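Local structure of probable sugar kinase (3KZH) at residues D87-E92 and I119-T124; A137-L142 and Y265-K270; Y152-F157 and K177-D182. The protein is probably a sugar kinase of the pfkB (ribokinase-like) family, transferring phosphate to a carbohydrate, and binds beta-D-glucopyranose in the crystal. All coordinates share one frame; numbering follows the deposited sequence.

Contact 1 (D87-E92 and I119-T124)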
ATOM      1  N   ASP A  87      -1.928  21.090  -3.717  1.00 25.07           N
ATOM      2  CA  ASP A  87      -0.769  21.808  -4.230  1.00 25.04           C
ATOM      3  C   ASP A  87       0.573  21.086  -4.155  1.00 24.42           C
ATOM      4  O   ASP A  87       1.618  21.707  -4.366  1.00 24.08           O
ATOM      5  CB  ASP A  87      -0.680  23.186  -3.555  1.00 25.07           C
ATOM      6  CG  ASP A  87      -1.944  24.001  -3.733  1.00 24.10           C
ATOM      7  OD1 ASP A  87      -2.270  24.340  -4.885  1.00 23.66           O
ATOM      8  OD2 ASP A  87      -2.627  24.283  -2.725  1.00 27.38           O
ATOM      9  N   SER A  88       0.542  19.772  -3.922  1.00 25.04           N
ATOM     10  CA  SER A  88       1.761  18.960  -3.812  1.00 27.51           C
ATOM     11  C   SER A  88       2.438  18.662  -5.149  1.00 29.09           C
ATOM     12  O   SER A  88       1.836  18.815  -6.223  1.00 27.24           O
ATOM     13  CB  SER A  88       1.472  17.620  -3.120  1.00 25.98           C
ATOM     14  OG  SER A  88       0.957  17.793  -1.818  1.00 24.61           O
HETATM   15  N   MSE A  89       3.697  18.233  -5.067  1.00 31.52           N
HETATM   16  CA  MSE A  89       4.465  17.858  -6.253  1.00 35.00           C
HETATM   17  C   MSE A  89       4.283  16.382  -6.561  1.00 34.86           C
HETATM   18  O   MSE A  89       4.504  15.535  -5.699  1.00 34.84           O
HETATM   19  CB  MSE A  89       5.964  18.173  -6.091  1.00 36.46           C
HETATM   20  CG  MSE A  89       6.842  17.739  -7.300  1.00 37.34           C
HETATM   21 SE   MSE A  89       8.688  18.173  -7.093  1.00 50.64          SE
HETATM   22  CE  MSE A  89       9.278  16.572  -6.269  1.00 34.39           C
ATOM     23  N   VAL A  90       3.831  16.098  -7.776  1.00 35.36           N
ATOM     24  CA  VAL A  90       3.645  14.729  -8.233  1.00 38.21           C
ATOM     25  C   VAL A  90       4.683  14.442  -9.331  1.00 39.00           C
ATOM     26  O   VAL A  90       4.788  15.189 -10.304  1.00 38.51           O
ATOM     27  CB  VAL A  90       2.166  14.453  -8.714  1.00 39.13           C
ATOM     28  CG1 VAL A  90       1.181  14.726  -7.581  1.00 38.37           C
ATOM     29  CG2 VAL A  90       1.787  15.301  -9.942  1.00 43.15           C
ATOM     30  N   ILE A  91       5.500  13.410  -9.121  1.00 40.87           N
ATOM     31  CA  ILE A  91       6.530  13.027 -10.090  1.00 43.56           C
ATOM     32  C   ILE A  91       6.064  11.868 -10.961  1.00 45.65           C
ATOM     33  O   ILE A  91       5.882  10.748 -10.478  1.00 44.50           O
ATOM     34  CB  ILE A  91       7.871  12.622  -9.412  1.00 42.69           C
ATOM     35  CG1 ILE A  91       8.314  13.687  -8.422  1.00 41.05           C
ATOM     36  CG2 ILE A  91       8.981  12.442 -10.476  1.00 43.56           C
ATOM     37  CD1 ILE A  91       9.493  13.286  -7.610  1.00 39.69           C
ATOM     38  N   GLU A  92       5.925  12.149 -12.256  1.00 49.35           N
ATOM     39  CA  GLU A  92       5.511  11.157 -13.244  1.00 52.98           C
ATOM     40  C   GLU A  92       6.591  10.090 -13.421  1.00 53.19           C
ATOM     41  O   GLU A  92       7.749  10.407 -13.732  1.00 51.95           O
ATOM     42  CB  GLU A  92       5.198  11.843 -14.572  1.00 56.76           C
ATOM     43  CG  GLU A  92       3.834  12.532 -14.599  1.00 63.54           C
ATOM     44  CD  GLU A  92       2.741  11.695 -15.268  1.00 66.00           C
ATOM     45  OE1 GLU A  92       1.971  12.274 -16.067  1.00 67.35           O
ATOM     46  OE2 GLU A  92       2.649  10.470 -15.006  1.00 67.64           O
ATOM     47  N   ILE A 119      12.430  12.908  -2.182  1.00 51.27           N
ATOM     48  CA  ILE A 119      12.507  13.984  -1.181  1.00 51.59           C
ATOM     49  C   ILE A 119      13.395  15.156  -1.647  1.00 50.71           C
ATOM     50  O   ILE A 119      13.044  16.325  -1.445  1.00 50.01           O
ATOM     51  CB  ILE A 119      12.983  13.431   0.208  1.00 52.29           C
ATOM     52  CG1 ILE A 119      11.916  12.488   0.769  1.00 52.49           C
ATOM     53  CG2 ILE A 119      13.229  14.570   1.225  1.00 54.49           C
ATOM     54  CD1 ILE A 119      12.304  11.730   2.022  1.00 53.06           C
ATOM     55  N   GLY A 120      14.494  14.829  -2.324  1.00 49.62           N
ATOM     56  CA  GLY A 120      15.406  15.847  -2.820  1.00 48.55           C
ATOM     57  C   GLY A 120      15.092  16.408  -4.197  1.00 47.04           C
ATOM     58  O   GLY A 120      15.844  17.249  -4.694  1.00 47.87           O
ATOM     59  N   ALA A 121      13.970  15.989  -4.789  1.00 46.01           N
ATOM     60  CA  ALA A 121      13.558  16.448  -6.122  1.00 44.81           C
ATOM     61  C   ALA A 121      12.788  17.779  -6.153  1.00 42.80           C
ATOM     62  O   ALA A 121      12.316  18.204  -7.212  1.00 41.81           O
ATOM     63  CB  ALA A 121      12.785  15.348  -6.841  1.00 44.63           C
HETATM   64  N   MSE A 122      12.691  18.438  -4.993  1.00 41.22           N
HETATM   65  CA  MSE A 122      12.023  19.739  -4.853  1.00 39.34           C
HETATM   66  C   MSE A 122      12.952  20.822  -5.419  1.00 40.16           C
HETATM   67  O   MSE A 122      14.141  20.896  -5.070  1.00 40.66           O
HETATM   68  CB  MSE A 122      11.700  20.046  -3.377  1.00 37.80           C
HETATM   69  CG  MSE A 122      11.023  21.405  -3.107  1.00 34.39           C
HETATM   70 SE   MSE A 122       9.259  21.481  -3.898  1.00 49.79          SE
HETATM   71  CE  MSE A 122       9.332  23.157  -4.594  1.00 35.29           C
ATOM     72  N   ASN A 123      12.391  21.652  -6.294  1.00 39.51           N
ATOM     73  CA  ASN A 123      13.138  22.731  -6.939  1.00 38.78           C
ATOM     74  C   ASN A 123      12.468  24.097  -6.816  1.00 38.67           C
ATOM     75  O   ASN A 123      11.280  24.188  -6.526  1.00 36.70           O
ATOM     76  CB  ASN A 123      13.422  22.381  -8.414  1.00 37.40           C
ATOM     77  CG  ASN A 123      12.162  22.018  -9.201  1.00 38.92           C
ATOM     78  OD1 ASN A 123      11.289  22.857  -9.437  1.00 36.91           O
ATOM     79  ND2 ASN A 123      12.081  20.764  -9.631  1.00 41.02           N
ATOM     80  N   THR A 124      13.235  25.145  -7.102  1.00 39.05           N
ATOM     81  CA  THR A 124      12.774  26.532  -7.027  1.00 39.75           C
ATOM     82  C   THR A 124      11.646  26.896  -7.994  1.00 39.59           C
ATOM     83  O   THR A 124      10.807  27.739  -7.671  1.00 39.49           O
ATOM     84  CB  THR A 124      13.944  27.513  -7.209  1.00 41.07           C
ATOM     85  OG1 THR A 124      14.623  27.233  -8.442  1.00 42.31           O
ATOM     86  CG2 THR A 124      14.925  27.380  -6.046  1.00 42.42           C
TER
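Ala121 O is met by two atoms of one side chain, SE and CE of Met89 (a selenomethionine), the selenium 3.6 Å away and the methyl equally close. No hydrogen bond joins residues 87-92 to 119-124, so this polar atom receives only van der Waals contact from the other segment. Met89 reaches it with an extended stem, CG anti to the backbone N (chi1 178°) and SE anti to CA, and then bends at the last torsion (chi3 91°), which turns the methyl along the Ala121 peptide. That methyl touches Ala121 CB at 3.8 Å and comes within 4.1 Å of Met122 N. Ile91 brings its longer branch to the Ala121 methyl: CG1 is anti to the carbonyl carbon, and Ile91 CD1 ends 4.0 Å from Ala121 CB. Ala121 CB thus has two apolar neighbours, Met89 CE and Ile91 CD1. The backbones stay well apart, with Met89 CA 7.9 Å from Met122 CA, so the Met89 and Ile91 side chains span the distance, Met89 reaching the main chain of 121-122. Behind the interface, main-chain bonds of Met89 to Ser63 and Leu65 fix strand 89-90 beside strand 64-65. The Met122 side chain meets Ile64, Ile127 and Ile149, and Asn123 N-caps helix 124-129 through OD1 to Phe126 N. Between the two segments the chain runs out and back through strands 98-103 and 109-115 of the four-stranded sheet. The contact closes the base of that excursion, consistent with the junction between the small beta-sheet lid and the alpha/beta domain of ribokinase-like kinases.

Contact 2 (A137-L142 and Y265-K270)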
ATOM      1  N   ALA A 137      -0.545  32.109   3.292  1.00 27.67           N
ATOM      2  CA  ALA A 137      -0.588  31.202   4.436  1.00 26.87           C
ATOM      3  C   ALA A 137      -0.333  32.012   5.693  1.00 25.67           C
ATOM      4  O   ALA A 137       0.589  32.830   5.719  1.00 25.00           O
ATOM      5  CB  ALA A 137       0.461  30.120   4.292  1.00 26.55           C
ATOM      6  N   GLU A 138      -1.158  31.815   6.722  1.00 23.19           N
ATOM      7  CA  GLU A 138      -0.985  32.565   7.973  1.00 25.37           C
ATOM      8  C   GLU A 138       0.297  32.113   8.662  1.00 23.04           C
ATOM      9  O   GLU A 138       1.074  32.940   9.146  1.00 21.36           O
ATOM     10  CB  GLU A 138      -2.178  32.388   8.915  1.00 26.76           C
ATOM     11  CG  GLU A 138      -3.557  32.548   8.297  1.00 32.48           C
ATOM     12  CD  GLU A 138      -3.906  33.983   7.930  1.00 35.37           C
ATOM     13  OE1 GLU A 138      -3.604  34.904   8.726  1.00 36.88           O
ATOM     14  OE2 GLU A 138      -4.503  34.187   6.849  1.00 35.81           O
ATOM     15  N   TYR A 139       0.490  30.794   8.727  1.00 19.63           N
ATOM     16  CA  TYR A 139       1.694  30.200   9.307  1.00 18.20           C
ATOM     17  C   TYR A 139       2.171  29.098   8.367  1.00 18.04           C
ATOM     18  O   TYR A 139       1.373  28.542   7.602  1.00 15.33           O
ATOM     19  CB  TYR A 139       1.462  29.672  10.746  1.00 16.82           C
ATOM     20  CG  TYR A 139       1.147  30.745  11.784  1.00 14.41           C
ATOM     21  CD1 TYR A 139       2.152  31.348  12.542  1.00 17.69           C
ATOM     22  CD2 TYR A 139      -0.157  31.226  11.943  1.00 14.48           C
ATOM     23  CE1 TYR A 139       1.846  32.426  13.432  1.00 18.35           C
ATOM     24  CE2 TYR A 139      -0.476  32.277  12.800  1.00 15.79           C
ATOM     25  CZ  TYR A 139       0.524  32.876  13.543  1.00 17.37           C
ATOM     26  OH  TYR A 139       0.194  33.923  14.371  1.00 21.01           O
ATOM     27  N   THR A 140       3.483  28.865   8.340  1.00 18.14           N
ATOM     28  CA  THR A 140       4.054  27.822   7.488  1.00 19.77           C
ATOM     29  C   THR A 140       5.072  26.974   8.259  1.00 20.04           C
ATOM     30  O   THR A 140       6.093  27.472   8.728  1.00 20.00           O
ATOM     31  CB  THR A 140       4.634  28.387   6.141  1.00 19.49           C
ATOM     32  OG1 THR A 140       3.584  29.008   5.389  1.00 19.14           O
ATOM     33  CG2 THR A 140       5.226  27.275   5.276  1.00 20.93           C
ATOM     34  N   VAL A 141       4.761  25.683   8.388  1.00 18.89           N
ATOM     35  CA  VAL A 141       5.593  24.724   9.118  1.00 17.14           C
ATOM     36  C   VAL A 141       6.637  24.087   8.214  1.00 18.63           C
ATOM     37  O   VAL A 141       6.356  23.674   7.085  1.00 16.83           O
ATOM     38  CB  VAL A 141       4.719  23.609   9.794  1.00 16.82           C
ATOM     39  CG1 VAL A 141       5.584  22.533  10.470  1.00 13.32           C
ATOM     40  CG2 VAL A 141       3.775  24.226  10.810  1.00 12.51           C
ATOM     41  N   LEU A 142       7.854  24.029   8.736  1.00 20.68           N
ATOM     42  CA  LEU A 142       8.992  23.437   8.054  1.00 23.45           C
ATOM     43  C   LEU A 142       9.772  22.647   9.084  1.00 24.40           C
ATOM     44  O   LEU A 142       9.677  22.904  10.282  1.00 23.20           O
ATOM     45  CB  LEU A 142       9.937  24.523   7.490  1.00 22.91           C
ATOM     46  CG  LEU A 142       9.584  25.524   6.379  1.00 23.92           C
ATOM     47  CD1 LEU A 142      10.763  26.423   6.093  1.00 21.42           C
ATOM     48  CD2 LEU A 142       9.174  24.804   5.129  1.00 25.20           C
ATOM     49  N   TYR A 265      -2.989  25.016  15.989  1.00 19.47           N
ATOM     50  CA  TYR A 265      -4.374  25.210  16.436  1.00 21.48           C
ATOM     51  C   TYR A 265      -4.511  26.501  17.264  1.00 21.76           C
ATOM     52  O   TYR A 265      -5.416  27.314  17.014  1.00 18.71           O
ATOM     53  CB  TYR A 265      -4.841  23.989  17.253  1.00 21.58           C
ATOM     54  CG  TYR A 265      -6.264  24.072  17.784  1.00 23.34           C
ATOM     55  CD1 TYR A 265      -7.348  23.599  17.021  1.00 22.31           C
ATOM     56  CD2 TYR A 265      -6.538  24.683  19.037  1.00 25.06           C
ATOM     57  CE1 TYR A 265      -8.685  23.737  17.484  1.00 26.54           C
ATOM     58  CE2 TYR A 265      -7.869  24.829  19.511  1.00 28.14           C
ATOM     59  CZ  TYR A 265      -8.934  24.356  18.731  1.00 27.83           C
ATOM     60  OH  TYR A 265     -10.222  24.521  19.189  1.00 29.97           O
ATOM     61  N   GLY A 266      -3.606  26.660  18.237  1.00 20.85           N
ATOM     62  CA  GLY A 266      -3.594  27.813  19.127  1.00 21.98           C
ATOM     63  C   GLY A 266      -3.476  29.158  18.439  1.00 22.61           C
ATOM     64  O   GLY A 266      -4.205  30.094  18.768  1.00 20.27           O
ATOM     65  N   TYR A 267      -2.582  29.222  17.451  1.00 22.29           N
ATOM     66  CA  TYR A 267      -2.336  30.417  16.647  1.00 22.75           C
ATOM     67  C   TYR A 267      -3.548  30.808  15.800  1.00 25.01           C
ATOM     68  O   TYR A 267      -3.937  31.972  15.768  1.00 27.69           O
ATOM     69  CB  TYR A 267      -1.144  30.178  15.709  1.00 21.16           C
ATOM     70  CG  TYR A 267       0.230  30.140  16.351  1.00 19.95           C
ATOM     71  CD1 TYR A 267       0.417  30.512  17.700  1.00 18.01           C
ATOM     72  CD2 TYR A 267       1.365  29.747  15.607  1.00 16.87           C
ATOM     73  CE1 TYR A 267       1.683  30.498  18.295  1.00 19.73           C
ATOM     74  CE2 TYR A 267       2.666  29.734  16.200  1.00 17.76           C
ATOM     75  CZ  TYR A 267       2.803  30.112  17.547  1.00 17.65           C
ATOM     76  OH  TYR A 267       4.023  30.110  18.168  1.00 14.72           O
HETATM   77  N   MSE A 268      -4.171  29.807  15.181  1.00 25.72           N
HETATM   78  CA  MSE A 268      -5.333  29.986  14.313  1.00 26.37           C
HETATM   79  C   MSE A 268      -6.577  30.449  15.087  1.00 27.85           C
HETATM   80  O   MSE A 268      -7.376  31.242  14.582  1.00 27.91           O
HETATM   81  CB  MSE A 268      -5.595  28.695  13.508  1.00 26.64           C
HETATM   82  CG  MSE A 268      -4.433  28.244  12.600  1.00 25.95           C
HETATM   83 SE   MSE A 268      -4.222  29.466  11.136  1.00 32.10          SE
HETATM   84  CE  MSE A 268      -2.427  29.410  10.698  1.00 25.95           C
ATOM     85  N   ASN A 269      -6.662  30.044  16.352  1.00 28.01           N
ATOM     86  CA  ASN A 269      -7.780  30.420  17.217  1.00 30.60           C
ATOM     87  C   ASN A 269      -7.478  31.596  18.153  1.00 31.32           C
ATOM     88  O   ASN A 269      -8.277  31.900  19.046  1.00 31.40           O
ATOM     89  CB  ASN A 269      -8.295  29.200  17.994  1.00 29.88           C
ATOM     90  CG  ASN A 269      -8.883  28.146  17.078  1.00 31.36           C
ATOM     91  OD1 ASN A 269      -9.931  28.360  16.466  1.00 31.60           O
ATOM     92  ND2 ASN A 269      -8.190  27.025  16.939  1.00 28.94           N
ATOM     93  N   LYS A 270      -6.354  32.280  17.897  1.00 33.28           N
ATOM     94  CA  LYS A 270      -5.864  33.456  18.661  1.00 35.54           C
ATOM     95  C   LYS A 270      -5.877  33.336  20.196  1.00 33.64           C
ATOM     96  O   LYS A 270      -6.107  34.318  20.905  1.00 34.70           O
ATOM     97  CB  LYS A 270      -6.596  34.746  18.234  1.00 38.84           C
ATOM     98  CG  LYS A 270      -6.325  35.219  16.814  1.00 44.44           C
ATOM     99  CD  LYS A 270      -7.458  34.808  15.883  1.00 49.99           C
ATOM    100  CE  LYS A 270      -7.228  35.282  14.455  1.00 51.90           C
ATOM    101  NZ  LYS A 270      -7.261  36.764  14.338  1.00 54.72           N
TER
HETATM  102  O   HOH W   1      -3.012  34.256  14.878  1.00 28.31           O
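Tyr139, on central strand 139-143 of the Rossmann-like sheet in this ribokinase fold, packs against Tyr267 in the last turn of helix 255-268, which covers the sheet. The aromatic contact is oblique: the ring planes meet at 32° and their centroids lie 4.7 Å apart. Tyr267 covers one face of the Tyr139 ring with two parts, its CB making a CH-pi contact 4.0 Å from the centroid and its CD2 lying 3.5 Å from Tyr139 CE1 near the rim. Among the apolar contacts, the Met268 methyl (selenomethionine) lies at the edge of the Tyr139 ring and beside Glu138 CB, though its modelled position is doubtful. Outside the pair, the Tyr139 ring meets His184 edge-to-face, while Tyr267 OH hydrogen-bonds Thr185 OG1. Helix 255-268 closes in a Schellman motif, with Lys270 at positive phi, Lys270 N bonding Tyr267 O at 3.2 Å and Met271 N bonding Gly266 O. Asn269 folds back: both its backbone N and its ND2 bond Tyr265 O, ND2 from above the carbonyl plane at 2.8 Å. Across the interface the polar link is a water in the plane of the Tyr139 ring, 3.3 Å from Tyr139 OH and donating to Tyr267 O at 2.6 Å.

Contact 3 (Y152-F157 and K177-D182)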
ATOM      1  N   TYR A 152      15.827  29.477   0.724  1.00 33.82           N
ATOM      2  CA  TYR A 152      15.087  30.046  -0.400  1.00 35.52           C
ATOM      3  C   TYR A 152      13.693  30.477   0.070  1.00 34.85           C
ATOM      4  O   TYR A 152      13.244  31.569  -0.267  1.00 34.64           O
ATOM      5  CB  TYR A 152      14.984  29.044  -1.564  1.00 35.67           C
ATOM      6  CG  TYR A 152      14.376  29.635  -2.822  1.00 39.52           C
ATOM      7  CD1 TYR A 152      15.147  30.433  -3.696  1.00 39.79           C
ATOM      8  CD2 TYR A 152      13.011  29.435  -3.129  1.00 39.88           C
ATOM      9  CE1 TYR A 152      14.566  31.018  -4.853  1.00 40.33           C
ATOM     10  CE2 TYR A 152      12.424  30.015  -4.275  1.00 40.96           C
ATOM     11  CZ  TYR A 152      13.207  30.799  -5.130  1.00 41.64           C
ATOM     12  OH  TYR A 152      12.635  31.323  -6.263  1.00 43.11           O
ATOM     13  N   LEU A 153      13.045  29.642   0.887  1.00 33.54           N
ATOM     14  CA  LEU A 153      11.710  29.947   1.406  1.00 33.48           C
ATOM     15  C   LEU A 153      11.702  31.127   2.367  1.00 32.40           C
ATOM     16  O   LEU A 153      10.822  31.983   2.276  1.00 29.43           O
ATOM     17  CB  LEU A 153      11.069  28.717   2.065  1.00 32.91           C
ATOM     18  CG  LEU A 153      10.747  27.546   1.143  1.00 31.01           C
ATOM     19  CD1 LEU A 153      10.305  26.365   1.944  1.00 33.69           C
ATOM     20  CD2 LEU A 153       9.704  27.923   0.141  1.00 31.28           C
ATOM     21  N   LEU A 154      12.717  31.190   3.235  1.00 33.11           N
ATOM     22  CA  LEU A 154      12.871  32.266   4.216  1.00 35.73           C
ATOM     23  C   LEU A 154      13.142  33.602   3.531  1.00 37.45           C
ATOM     24  O   LEU A 154      12.410  34.559   3.743  1.00 38.52           O
ATOM     25  CB  LEU A 154      13.992  31.938   5.215  1.00 35.03           C
ATOM     26  CG  LEU A 154      13.827  30.761   6.184  1.00 37.15           C
ATOM     27  CD1 LEU A 154      15.105  30.575   6.949  1.00 38.03           C
ATOM     28  CD2 LEU A 154      12.654  30.952   7.144  1.00 38.35           C
ATOM     29  N   LYS A 155      14.128  33.617   2.633  1.00 39.97           N
ATOM     30  CA  LYS A 155      14.534  34.805   1.865  1.00 41.81           C
ATOM     31  C   LYS A 155      13.355  35.390   1.075  1.00 41.19           C
ATOM     32  O   LYS A 155      13.084  36.593   1.145  1.00 39.37           O
ATOM     33  CB  LYS A 155      15.677  34.408   0.912  1.00 44.19           C
ATOM     34  CG  LYS A 155      16.252  35.471  -0.011  1.00 47.61           C
ATOM     35  CD  LYS A 155      17.365  34.837  -0.845  1.00 51.63           C
ATOM     36  CE  LYS A 155      17.963  35.783  -1.878  1.00 53.26           C
ATOM     37  NZ  LYS A 155      18.973  35.069  -2.723  1.00 53.99           N
ATOM     38  N   ASN A 156      12.604  34.498   0.428  1.00 40.30           N
ATOM     39  CA  ASN A 156      11.459  34.873  -0.391  1.00 40.54           C
ATOM     40  C   ASN A 156      10.113  35.100   0.292  1.00 39.93           C
ATOM     41  O   ASN A 156       9.274  35.808  -0.270  1.00 39.86           O
ATOM     42  CB  ASN A 156      11.263  33.848  -1.509  1.00 40.69           C
ATOM     43  CG  ASN A 156      12.264  34.001  -2.628  1.00 40.88           C
ATOM     44  OD1 ASN A 156      13.334  33.396  -2.612  1.00 38.90           O
ATOM     45  ND2 ASN A 156      11.912  34.808  -3.621  1.00 43.17           N
ATOM     46  N   PHE A 157       9.877  34.488   1.460  1.00 39.97           N
ATOM     47  CA  PHE A 157       8.567  34.600   2.131  1.00 39.74           C
ATOM     48  C   PHE A 157       8.464  34.985   3.617  1.00 39.94           C
ATOM     49  O   PHE A 157       7.342  35.056   4.134  1.00 37.53           O
ATOM     50  CB  PHE A 157       7.737  33.308   1.929  1.00 38.89           C
ATOM     51  CG  PHE A 157       7.679  32.812   0.509  1.00 39.42           C
ATOM     52  CD1 PHE A 157       6.852  33.434  -0.442  1.00 41.31           C
ATOM     53  CD2 PHE A 157       8.477  31.729   0.110  1.00 39.04           C
ATOM     54  CE1 PHE A 157       6.818  32.978  -1.794  1.00 41.30           C
ATOM     55  CE2 PHE A 157       8.462  31.259  -1.223  1.00 40.51           C
ATOM     56  CZ  PHE A 157       7.631  31.885  -2.184  1.00 41.58           C
ATOM     57  N   LYS A 177      21.226  26.509  11.995  1.00 44.84           N
ATOM     58  CA  LYS A 177      21.510  27.450  13.085  1.00 44.53           C
ATOM     59  C   LYS A 177      21.664  28.900  12.614  1.00 44.97           C
ATOM     60  O   LYS A 177      21.251  29.827  13.311  1.00 45.29           O
ATOM     61  CB  LYS A 177      22.760  27.000  13.852  1.00 44.05           C
ATOM     62  CG  LYS A 177      23.045  27.799  15.111  1.00 47.15           C
ATOM     63  CD  LYS A 177      24.449  27.575  15.631  1.00 50.56           C
ATOM     64  CE  LYS A 177      24.857  28.709  16.558  1.00 50.75           C
ATOM     65  NZ  LYS A 177      26.226  28.508  17.102  1.00 52.32           N
ATOM     66  N   HIS A 178      22.223  29.077  11.417  1.00 44.89           N
ATOM     67  CA  HIS A 178      22.432  30.404  10.822  1.00 44.83           C
ATOM     68  C   HIS A 178      21.148  30.973  10.200  1.00 44.72           C
ATOM     69  O   HIS A 178      21.067  32.169   9.891  1.00 45.37           O
ATOM     70  CB  HIS A 178      23.561  30.346   9.766  1.00 44.40           C
ATOM     71  CG  HIS A 178      23.277  29.431   8.612  1.00 43.72           C
ATOM     72  ND1 HIS A 178      23.096  28.073   8.763  1.00 42.75           N
ATOM     73  CD2 HIS A 178      23.106  29.689   7.293  1.00 43.37           C
ATOM     74  CE1 HIS A 178      22.820  27.534   7.588  1.00 43.25           C
ATOM     75  NE2 HIS A 178      22.819  28.493   6.681  1.00 43.61           N
ATOM     76  N   LEU A 179      20.154  30.099  10.034  1.00 44.54           N
ATOM     77  CA  LEU A 179      18.872  30.452   9.429  1.00 43.52           C
ATOM     78  C   LEU A 179      17.707  30.671  10.386  1.00 41.28           C
ATOM     79  O   LEU A 179      16.695  31.252   9.980  1.00 42.28           O
ATOM     80  CB  LEU A 179      18.462  29.385   8.398  1.00 43.56           C
ATOM     81  CG  LEU A 179      19.301  29.186   7.136  1.00 44.37           C
ATOM     82  CD1 LEU A 179      18.830  27.955   6.378  1.00 44.01           C
ATOM     83  CD2 LEU A 179      19.268  30.434   6.264  1.00 44.87           C
ATOM     84  N   ILE A 180      17.853  30.264  11.650  1.00 38.95           N
ATOM     85  CA  ILE A 180      16.761  30.392  12.628  1.00 37.75           C
ATOM     86  C   ILE A 180      16.173  31.769  12.916  1.00 37.36           C
ATOM     87  O   ILE A 180      14.992  31.870  13.245  1.00 36.46           O
ATOM     88  CB  ILE A 180      17.048  29.676  13.966  1.00 35.45           C
ATOM     89  CG1 ILE A 180      18.237  30.305  14.693  1.00 33.96           C
ATOM     90  CG2 ILE A 180      17.218  28.194  13.721  1.00 35.43           C
ATOM     91  CD1 ILE A 180      18.467  29.758  16.088  1.00 33.25           C
ATOM     92  N   LYS A 181      16.976  32.815  12.708  1.00 37.54           N
ATOM     93  CA  LYS A 181      16.576  34.205  12.942  1.00 37.86           C
ATOM     94  C   LYS A 181      15.344  34.679  12.155  1.00 35.41           C
ATOM     95  O   LYS A 181      14.650  35.600  12.585  1.00 33.45           O
ATOM     96  CB  LYS A 181      17.761  35.156  12.688  1.00 40.10           C
ATOM     97  CG  LYS A 181      18.318  35.168  11.258  1.00 43.21           C
ATOM     98  CD  LYS A 181      19.415  36.213  11.107  1.00 45.59           C
ATOM     99  CE  LYS A 181      19.976  36.250   9.689  1.00 48.44           C
ATOM    100  NZ  LYS A 181      18.980  36.709   8.667  1.00 48.46           N
ATOM    101  N   ASP A 182      15.056  34.003  11.042  1.00 32.80           N
ATOM    102  CA  ASP A 182      13.926  34.357  10.184  1.00 34.52           C
ATOM    103  C   ASP A 182      12.598  33.686  10.518  1.00 30.82           C
ATOM    104  O   ASP A 182      11.562  34.014   9.938  1.00 27.97           O
ATOM    105  CB  ASP A 182      14.288  34.147   8.712  1.00 38.01           C
ATOM    106  CG  ASP A 182      15.361  35.111   8.230  1.00 40.95           C
ATOM    107  OD1 ASP A 182      15.300  36.312   8.599  1.00 38.25           O
ATOM    108  OD2 ASP A 182      16.261  34.656   7.483  1.00 45.13           O
TER
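Leu154 joins helix 147-157 to the loop 177-182, two parts of successive beta-alpha units in the Rossmann-like domain. Helix 147-157 is the crossover between parallel strands 139-143 and 162-166, and the loop leads into strand 185-186, the next strand across the sheet. In the first shell both methyls of Leu154 are used. The Leu154 side chain crosses that of Leu179 obliquely, Leu154 CD1 touching Leu179 CB at 3.8 Å and Leu179 O at 3.5 Å. Leu154 CD2 rests 3.9 Å from Asp182 CB, so the aspartate contributes its methylene to the packing rather than its carboxylate. With CG of Leu154 anti to the carbonyl carbon (chi1 -66°) the fork faces the loop, CD1 mainly on Leu179 and CD2 on Asp182, whose CB is also near CD1. No hydrogen bond spans the interface. The second shell sets the shape of the loop: a weak bond from Asp182 N to Leu179 O closes the 3-10 turn, bringing both of Leu154's partners to the same side. Ile180, between them, points the opposite way, onto Leu165 of strand 162-166 and onto Phe214 and Leu217 of helix 204-217. Leu154 itself also rests on Phe163, so the sheet supports both halves of the contact. The Asp182 carboxylate pairs within the loop, in a long salt bridge of 3.6 Å from Lys181 NZ to Asp182 OD2. Further out, Leu179 CG lies 3.6 Å above the plane of the His178 ring, displaced toward its rim.

Overall arrangement
Contact 3 is the buried one, although Asp182 is partly exposed; contacts 1 and 2 are partly buried, and contact 2 reaches the surface at Glu138. Contacts 2 and 3 share the large sheet: strand 139-143 of one runs into helix 147-157 of the other, and Leu142 CD2 touches Leu153 CD1 at 3.7 Å. Contact 1 sits at the probable lid junction, about 24 Å from contact 2 between centres, but meets contact 3 where Thr124 CG2 packs 3.8 Å from Tyr152 CE1. Aliphatic and selenomethionine groups carry contact 1 and a single leucine fork carries contact 3. Contact 2 differs in pairing aromatic rings, with a water bridging strand to helix end.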